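Local coordinates for cellulose-binding protein (Saccharophagus degradans, PDB 2YHG) that probably hydrolyses glycosidic bonds and binds polysaccharide, its C-terminal part joining a nucleoside hydrolase-like domain to a beta-sandwich, at residues 307-313 / 424-429; 331-337 / 364-370; 358-362 / 373-377. One frame throughout, in Å; residues are numbered along the deposited sequence. Where two conformers were deposited one is given.

In the fold
Contacts 2 and 3 lie within the beta-sandwich part and contact 1 at its border with helix 308-323, whose start it seats against strand 427-436. Contact 2 joins two loops around a calcium ion; contact 3 packs the two sheets together. Contacts 1 and 2, their centres about 13 Å apart, touch, with Asn331 ND2 2.7 Å from Pro424 O in a hydrogen bond. Contacts 2 and 3 are about 14 Å apart between centres and meet where Val337 O lies 3.6 Å from Ala361 CB. Contacts 1 and 3 do not touch, their nearest atoms being about 7 Å apart, yet both reach the four-stranded sheet. The side chain of Asn331 is about 10 Å from a bound zinc ion.

Contact 1. Residues 307-313 / 424-429; sequences WSTAIHN and PNLYAY
Asn313, Ala310 and Trp307, spaced along the first turns of helix 308-323 and the residue before it, meet Asn425, Tyr427 and Tyr429 on the segment that leads into strand 427-436. The direct polar link is made by the Asn313 amide. Its CG stands beside the backbone N and anti to the carbonyl carbon (chi1 -71°), which brings ND2 to Asn425 O at 2.8 Å. The N-H...O angle is 153°; the acceptor lies near the amide plane, and the donor falls on a lone pair in the carbonyl plane. ND2 also lies at the edge of the Tyr427 ring, close to the ring plane. The Asn313 side chain also slides past the Pro424 ring in the opposite direction, its CG 3.8 Å from Pro424 CB.

Ala310 CB fits between the two tyrosines. It touches Tyr427 CD1 at 3.7 Å, approaching that ring obliquely, while Tyr429 presents its edge, with OH only 3.2 Å from Ala310 CB. Thr309 CG2 lies against the hydroxyl end of Tyr427. Trp307 turns an edge of its six-membered ring toward the face of Tyr429 in an offset edge-to-face pair, the planes at 88° and the centroids 5.7 Å apart; Trp307 CZ3 and Tyr429 CE1 are the carbons that meet. The Tyr429 hydroxyl is hydrogen-bonded outside the contact, to Trp267 NE1.

Between these groups a water donates to Ala310 O and accepts from Tyr427 N, 3.0 Å from each, linking the helix backbone to the strand backbone. The helix is thus held to the strand by apolar and aromatic packing with two uncharged hydrogen-bonded links, one direct and one through water; no salt bridge joins the two segments.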
# COMPACT_ATOMS: atom_id res chain seq x y z
N TRP A 307 -12.96 -3.39 2.82
CA TRP A 307 -12.62 -3.28 1.42
C TRP A 307 -12.47 -4.64 0.71
O TRP A 307 -12.15 -4.68 -0.46
CB TRP A 307 -11.28 -2.54 1.29
CG TRP A 307 -11.22 -1.23 2.04
CD1 TRP A 307 -10.50 -0.98 3.16
CD2 TRP A 307 -11.91 -0.00 1.74
NE1 TRP A 307 -10.70 0.30 3.60
CE2 TRP A 307 -11.58 0.92 2.74
CE3 TRP A 307 -12.79 0.39 0.73
CZ2 TRP A 307 -12.05 2.23 2.74
CZ3 TRP A 307 -13.25 1.69 0.73
CH2 TRP A 307 -12.90 2.58 1.74
N SER A 308 -12.68 -5.74 1.42
CA SER A 308 -12.31 -7.06 0.95
C SER A 308 -12.91 -7.43 -0.40
O SER A 308 -12.25 -8.04 -1.22
CB SER A 308 -12.67 -8.14 1.99
OG SER A 308 -11.64 -8.27 2.98
N THR A 309 -14.20 -7.13 -0.62
CA THR A 309 -14.79 -7.55 -1.90
C THR A 309 -14.02 -6.93 -3.05
O THR A 309 -13.72 -7.60 -4.07
CB THR A 309 -16.26 -7.22 -1.96
OG1 THR A 309 -16.92 -7.97 -0.95
CG2 THR A 309 -16.85 -7.57 -3.33
N ALA A 310 -13.75 -5.63 -2.96
CA ALA A 310 -13.01 -4.94 -4.01
C ALA A 310 -11.61 -5.53 -4.18
O ALA A 310 -11.13 -5.71 -5.28
CB ALA A 310 -12.96 -3.45 -3.75
N ILE A 311 -10.94 -5.77 -3.06
CA ILE A 311 -9.60 -6.34 -3.05
C ILE A 311 -9.58 -7.69 -3.76
O ILE A 311 -8.73 -7.95 -4.62
CB ILE A 311 -9.05 -6.48 -1.62
CG1 ILE A 311 -8.82 -5.10 -0.98
CG2 ILE A 311 -7.81 -7.35 -1.58
CD1 ILE A 311 -8.54 -5.14 0.52
N HIS A 312 -10.52 -8.56 -3.40
CA HIS A 312 -10.50 -9.89 -3.96
C HIS A 312 -10.85 -9.91 -5.44
O HIS A 312 -10.25 -10.64 -6.24
CB HIS A 312 -11.44 -10.83 -3.22
CG HIS A 312 -11.11 -10.96 -1.77
ND1 HIS A 312 -9.83 -10.85 -1.27
CD2 HIS A 312 -11.93 -11.15 -0.71
CE1 HIS A 312 -9.90 -10.94 0.05
NE2 HIS A 312 -11.15 -11.16 0.42
N ASN A 313 -11.81 -9.08 -5.82
CA ASN A 313 -12.20 -9.02 -7.22
C ASN A 313 -11.06 -8.44 -8.06
O ASN A 313 -10.81 -8.90 -9.19
CB ASN A 313 -13.48 -8.20 -7.40
CG ASN A 313 -14.69 -8.90 -6.85
OD1 ASN A 313 -14.62 -9.97 -6.22
ND2 ASN A 313 -15.84 -8.27 -7.09
N PRO A 424 -14.97 -10.50 -12.64
CA PRO A 424 -15.81 -10.12 -11.50
C PRO A 424 -16.01 -8.59 -11.46
O PRO A 424 -15.34 -7.89 -12.13
CB PRO A 424 -14.91 -10.54 -10.30
CG PRO A 424 -13.55 -10.20 -10.78
CD PRO A 424 -13.55 -10.57 -12.27
N ASN A 425 -16.95 -8.13 -10.63
CA ASN A 425 -17.21 -6.68 -10.58
C ASN A 425 -15.95 -5.97 -10.09
O ASN A 425 -15.37 -6.34 -9.06
CB ASN A 425 -18.30 -6.32 -9.56
CG ASN A 425 -19.71 -6.85 -9.85
OD1 ASN A 425 -20.55 -6.70 -9.01
ND2 ASN A 425 -19.97 -7.44 -11.04
N LEU A 426 -15.56 -4.91 -10.77
CA LEU A 426 -14.40 -4.14 -10.37
C LEU A 426 -14.81 -2.76 -9.88
O LEU A 426 -15.79 -2.15 -10.32
CB LEU A 426 -13.39 -4.04 -11.50
CG LEU A 426 -12.65 -5.33 -11.81
CD1 LEU A 426 -11.77 -5.14 -13.02
CD2 LEU A 426 -11.82 -5.78 -10.59
N TYR A 427 -14.00 -2.26 -8.95
CA TYR A 427 -14.30 -1.04 -8.20
C TYR A 427 -13.30 0.05 -8.52
O TYR A 427 -12.14 -0.21 -8.85
CB TYR A 427 -14.30 -1.32 -6.70
CG TYR A 427 -15.41 -2.25 -6.25
CD1 TYR A 427 -15.37 -3.63 -6.49
CD2 TYR A 427 -16.51 -1.76 -5.58
CE1 TYR A 427 -16.40 -4.46 -6.06
CE2 TYR A 427 -17.53 -2.56 -5.17
CZ TYR A 427 -17.45 -3.92 -5.34
OH TYR A 427 -18.51 -4.71 -4.95
N ALA A 428 -13.73 1.28 -8.32
CA ALA A 428 -12.84 2.43 -8.33
C ALA A 428 -13.37 3.48 -7.37
O ALA A 428 -14.52 3.41 -6.93
CB ALA A 428 -12.69 3.02 -9.73
N TYR A 429 -12.51 4.42 -7.00
CA TYR A 429 -12.80 5.35 -5.91
C TYR A 429 -12.44 6.76 -6.27
O TYR A 429 -11.42 7.01 -6.91
CB TYR A 429 -11.96 4.96 -4.68
CG TYR A 429 -12.15 3.54 -4.22
CD1 TYR A 429 -13.27 3.16 -3.53
CD2 TYR A 429 -11.22 2.55 -4.55
CE1 TYR A 429 -13.44 1.84 -3.14
CE2 TYR A 429 -11.36 1.25 -4.13
CZ TYR A 429 -12.47 0.91 -3.42
OH TYR A 429 -12.59 -0.40 -2.97
O HOH W 1 -11.93 -3.92 -7.50

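Contact 2. Residues 331-337 / 364-370; sequences NHHPVPV and SSDPDGD. With CA (calcium ion), chain D.
His332 and Asp368 face each other beside a calcium ion, and the aspartate binds both the histidine and the metal. Its CB stands 3.9 Å from the ion and CG 3.5 Å, CG lying beside the backbone N (chi1 -47°), which turns the carboxylate toward the 331-337 loop. OD1 accepts from His332 ND1 at 2.7 Å through its syn lone pair; the N-H...O angle is 172° and the oxygen lies in the ring plane. OD2 binds the calcium at 2.4 Å and accepts from His332 N.

Asn331 OD1, His332 O, both oxygens of Asp366 and Asp370 OD2 also coordinate the ion, and Asp420 completes the site. Asp366 OD2 accepts from the backbone N of Asp368, an Asx turn, and from that of Asp370, the two arriving from opposite faces of its plane.

Away from the metal, Val335 and Ser365 form an antiparallel hydrogen-bonded pair, with Val335 N 2.8 Å from Ser365 O. Val337 N donates to Ser364 OG at 3.0 Å, a hydroxyl also hydrogen-bonded to Ala361 O. The site lies between the loop that follows helix 308-323 and the loop joining strands 356-360 and 372-378, with Pro334 packed on Leu372 and on Leu418 of strand 411-420.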
# COMPACT_ATOMS: atom_id res chain seq x y z
N ASN A 331 -11.96 -8.35 -17.42
CA ASN A 331 -12.54 -7.11 -16.95
C ASN A 331 -11.48 -6.12 -16.50
O ASN A 331 -10.45 -6.51 -15.96
CB ASN A 331 -13.52 -7.40 -15.82
CG ASN A 331 -14.39 -6.20 -15.47
OD1 ASN A 331 -14.56 -5.29 -16.29
ND2 ASN A 331 -15.00 -6.21 -14.28
N HIS A 332 -11.75 -4.84 -16.76
CA HIS A 332 -10.90 -3.74 -16.34
C HIS A 332 -11.68 -2.71 -15.52
O HIS A 332 -12.90 -2.59 -15.64
CB HIS A 332 -10.25 -3.09 -17.55
CG HIS A 332 -9.63 -4.10 -18.46
ND1 HIS A 332 -10.38 -4.77 -19.40
CD2 HIS A 332 -8.41 -4.68 -18.48
CE1 HIS A 332 -9.64 -5.71 -19.96
NE2 HIS A 332 -8.43 -5.67 -19.43
N HIS A 333 -10.97 -1.99 -14.67
CA HIS A 333 -11.61 -1.14 -13.68
C HIS A 333 -12.37 0.03 -14.31
O HIS A 333 -11.88 0.63 -15.27
CB HIS A 333 -10.62 -0.63 -12.67
CG HIS A 333 -9.77 -1.70 -12.09
ND1 HIS A 333 -8.78 -2.35 -12.80
CD2 HIS A 333 -9.79 -2.25 -10.86
CE1 HIS A 333 -8.20 -3.24 -12.00
NE2 HIS A 333 -8.82 -3.23 -10.83
N PRO A 334 -13.47 0.44 -13.67
CA PRO A 334 -14.12 1.67 -14.11
C PRO A 334 -13.26 2.88 -13.75
O PRO A 334 -12.33 2.80 -12.93
CB PRO A 334 -15.42 1.66 -13.34
CG PRO A 334 -15.23 0.75 -12.19
CD PRO A 334 -14.19 -0.23 -12.57
N VAL A 335 -13.57 3.99 -14.41
CA VAL A 335 -12.77 5.19 -14.38
C VAL A 335 -13.61 6.35 -13.81
O VAL A 335 -14.57 6.80 -14.44
CB VAL A 335 -12.27 5.54 -15.78
CG1 VAL A 335 -11.53 6.88 -15.71
CG2 VAL A 335 -11.38 4.41 -16.33
N PRO A 336 -13.29 6.81 -12.60
CA PRO A 336 -14.14 7.84 -12.00
C PRO A 336 -13.85 9.23 -12.53
O PRO A 336 -12.70 9.59 -12.74
CB PRO A 336 -13.78 7.83 -10.52
CG PRO A 336 -12.97 6.70 -10.31
CD PRO A 336 -12.37 6.24 -11.61
N VAL A 337 -14.90 10.03 -12.62
CA VAL A 337 -14.81 11.47 -12.83
C VAL A 337 -15.79 12.12 -11.88
O VAL A 337 -16.89 11.60 -11.74
CB VAL A 337 -15.16 11.82 -14.31
CG1 VAL A 337 -15.19 13.33 -14.49
CG2 VAL A 337 -14.16 11.15 -15.26
N SER A 364 -17.92 9.56 -15.47
CA SER A 364 -17.26 8.30 -15.17
C SER A 364 -17.54 7.35 -16.33
O SER A 364 -18.55 7.47 -17.01
CB SER A 364 -17.80 7.72 -13.87
OG SER A 364 -17.52 8.53 -12.73
N SER A 365 -16.65 6.40 -16.53
CA SER A 365 -16.80 5.51 -17.66
C SER A 365 -16.30 4.13 -17.27
O SER A 365 -15.60 3.95 -16.27
CB SER A 365 -16.06 6.04 -18.88
OG SER A 365 -14.66 6.16 -18.61
N ASP A 366 -16.58 3.15 -18.13
CA ASP A 366 -15.96 1.85 -18.03
C ASP A 366 -15.38 1.43 -19.34
O ASP A 366 -16.07 1.46 -20.36
CB ASP A 366 -16.94 0.82 -17.58
CG ASP A 366 -16.29 -0.50 -17.32
OD1 ASP A 366 -15.70 -0.65 -16.24
OD2 ASP A 366 -16.26 -1.36 -18.22
N PRO A 367 -14.11 0.99 -19.34
CA PRO A 367 -13.43 0.77 -20.63
C PRO A 367 -13.88 -0.50 -21.34
O PRO A 367 -13.61 -0.69 -22.53
CB PRO A 367 -11.95 0.67 -20.24
CG PRO A 367 -12.00 0.21 -18.78
CD PRO A 367 -13.18 0.92 -18.18
N ASP A 368 -14.63 -1.33 -20.64
CA ASP A 368 -15.18 -2.53 -21.27
C ASP A 368 -16.61 -2.30 -21.76
O ASP A 368 -17.21 -3.20 -22.33
CB ASP A 368 -15.19 -3.69 -20.28
CG ASP A 368 -13.88 -3.84 -19.57
OD1 ASP A 368 -12.91 -4.25 -20.24
OD2 ASP A 368 -13.79 -3.48 -18.36
N GLY A 369 -17.17 -1.14 -21.45
CA GLY A 369 -18.56 -0.85 -21.76
C GLY A 369 -19.51 -1.48 -20.76
O GLY A 369 -20.69 -1.65 -21.07
N ASP A 370 -19.02 -1.81 -19.56
CA ASP A 370 -19.91 -2.29 -18.53
C ASP A 370 -20.84 -1.17 -18.05
O ASP A 370 -20.51 0.01 -18.18
CB ASP A 370 -19.11 -2.77 -17.31
CG ASP A 370 -18.09 -3.87 -17.63
OD1 ASP A 370 -18.37 -4.71 -18.50
OD2 ASP A 370 -17.10 -3.95 -16.89
CA CA D . -15.09 -2.96 -16.44
O HOH W 2 -16.09 -6.35 -18.50

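Contact 3. Residues 358-362 / 373-377; sequences SLDAS and NYSWS. With EDO (1,2-ethanediol), chain K.
Leu359 and Ala361 face Trp376 and Tyr374 across the interior of a beta-sandwich, strand 356-360 belonging to the three-stranded sheet and strand 372-378 to the four-stranded one. The separation fits sheets packed face to face: Leu359 CA and Trp376 CA are 9.2 Å apart, too far for backbone pairing.

Apolar contacts dominate. The benzo side of the Trp376 indole reaches Leu359, its CH2 lying 3.6 Å from Leu359 CB and its CZ3 near Leu359 CD1. Ala361 CB sits against both aromatic residues, 3.7 Å from Trp376 CZ2 and 3.8 Å from Tyr374 CD2. As residues two apart on one strand, both aromatic side chains point to the same side.

The polar contacts are few. Leu359 O comes obliquely to Trp376 CZ2 at 3.4 Å, and the indole NE1 is hydrogen-bonded to Ser396 O. Where strand 356-360 ends, Asp360 OD1 accepts from Ser362 N, an Asx turn, and from Ser362 OG through its syn lone pair. On the side of strand 372-378 turned away from the sandwich interior, a 1,2-ethanediol, probably from the crystallisation liquor and also hydrogen-bonded to Arg306 NH2, has its O2 2.9 Å from Ser377 OG in a hydrogen bond.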
# COMPACT_ATOMS: atom_id res chain seq x y z
N SER A 358 -22.95 19.96 -4.71
CA SER A 358 -23.23 18.97 -5.73
C SER A 358 -21.96 18.20 -6.09
O SER A 358 -20.93 18.81 -6.37
CB SER A 358 -23.79 19.70 -6.96
OG SER A 358 -23.74 18.89 -8.11
N LEU A 359 -22.04 16.87 -6.09
CA LEU A 359 -20.93 16.03 -6.54
C LEU A 359 -21.48 15.09 -7.60
O LEU A 359 -22.33 14.27 -7.32
CB LEU A 359 -20.33 15.24 -5.37
CG LEU A 359 -19.71 16.05 -4.23
CD1 LEU A 359 -19.29 15.12 -3.08
CD2 LEU A 359 -18.56 16.92 -4.68
N ASP A 360 -21.02 15.29 -8.82
CA ASP A 360 -21.60 14.64 -9.98
C ASP A 360 -20.56 13.75 -10.64
O ASP A 360 -19.57 14.25 -11.14
CB ASP A 360 -22.09 15.72 -10.96
CG ASP A 360 -22.85 15.18 -12.11
OD1 ASP A 360 -22.95 13.94 -12.27
OD2 ASP A 360 -23.35 16.03 -12.88
N ALA A 361 -20.80 12.44 -10.59
CA ALA A 361 -19.89 11.47 -11.16
C ALA A 361 -20.27 11.07 -12.58
O ALA A 361 -19.68 10.11 -13.13
CB ALA A 361 -19.82 10.23 -10.26
N SER A 362 -21.21 11.76 -13.21
CA SER A 362 -21.45 11.55 -14.65
C SER A 362 -20.11 11.74 -15.46
O SER A 362 -19.33 12.59 -15.28
CB SER A 362 -22.55 12.56 -15.11
OG SER A 362 -23.68 12.41 -14.34
N ASN A 373 -22.42 1.34 -11.26
CA ASN A 373 -23.17 1.59 -10.04
C ASN A 373 -22.40 2.64 -9.25
O ASN A 373 -21.17 2.54 -9.12
CB ASN A 373 -23.29 0.28 -9.24
CG ASN A 373 -24.01 0.46 -7.92
OD1 ASN A 373 -23.39 0.84 -6.92
ND2 ASN A 373 -25.34 0.34 -7.95
N TYR A 374 -23.11 3.64 -8.74
CA TYR A 374 -22.52 4.74 -8.03
C TYR A 374 -22.98 4.64 -6.60
O TYR A 374 -24.18 4.52 -6.34
CB TYR A 374 -23.00 6.07 -8.64
CG TYR A 374 -22.74 6.21 -10.11
CD1 TYR A 374 -23.63 5.68 -11.04
CD2 TYR A 374 -21.65 6.92 -10.59
CE1 TYR A 374 -23.37 5.79 -12.42
CE2 TYR A 374 -21.40 7.02 -11.93
CZ TYR A 374 -22.24 6.46 -12.85
OH TYR A 374 -21.99 6.67 -14.20
N SER A 375 -22.04 4.79 -5.66
CA SER A 375 -22.38 4.81 -4.25
C SER A 375 -21.57 5.89 -3.53
O SER A 375 -20.34 5.80 -3.46
CB SER A 375 -22.11 3.45 -3.64
OG SER A 375 -22.52 3.41 -2.29
N TRP A 376 -22.26 6.87 -2.95
CA TRP A 376 -21.63 7.95 -2.21
C TRP A 376 -21.78 7.71 -0.73
O TRP A 376 -22.90 7.42 -0.27
CB TRP A 376 -22.28 9.29 -2.57
CG TRP A 376 -22.15 9.64 -4.01
CD1 TRP A 376 -23.05 9.38 -5.02
CD2 TRP A 376 -21.12 10.43 -4.59
NE1 TRP A 376 -22.65 9.96 -6.17
CE2 TRP A 376 -21.46 10.60 -5.95
CE3 TRP A 376 -19.94 10.97 -4.11
CZ2 TRP A 376 -20.67 11.33 -6.81
CZ3 TRP A 376 -19.14 11.69 -4.97
CH2 TRP A 376 -19.51 11.86 -6.31
N SER A 377 -20.71 7.90 0.03
CA SER A 377 -20.75 7.70 1.45
C SER A 377 -19.98 8.76 2.20
O SER A 377 -19.07 9.39 1.67
CB SER A 377 -20.21 6.30 1.80
OG SER A 377 -18.87 6.20 1.40
C1 EDO K . -16.91 3.71 2.52
O1 EDO K . -17.70 2.78 3.27
C2 EDO K . -16.33 4.83 3.37
O2 EDO K . -17.38 5.65 3.86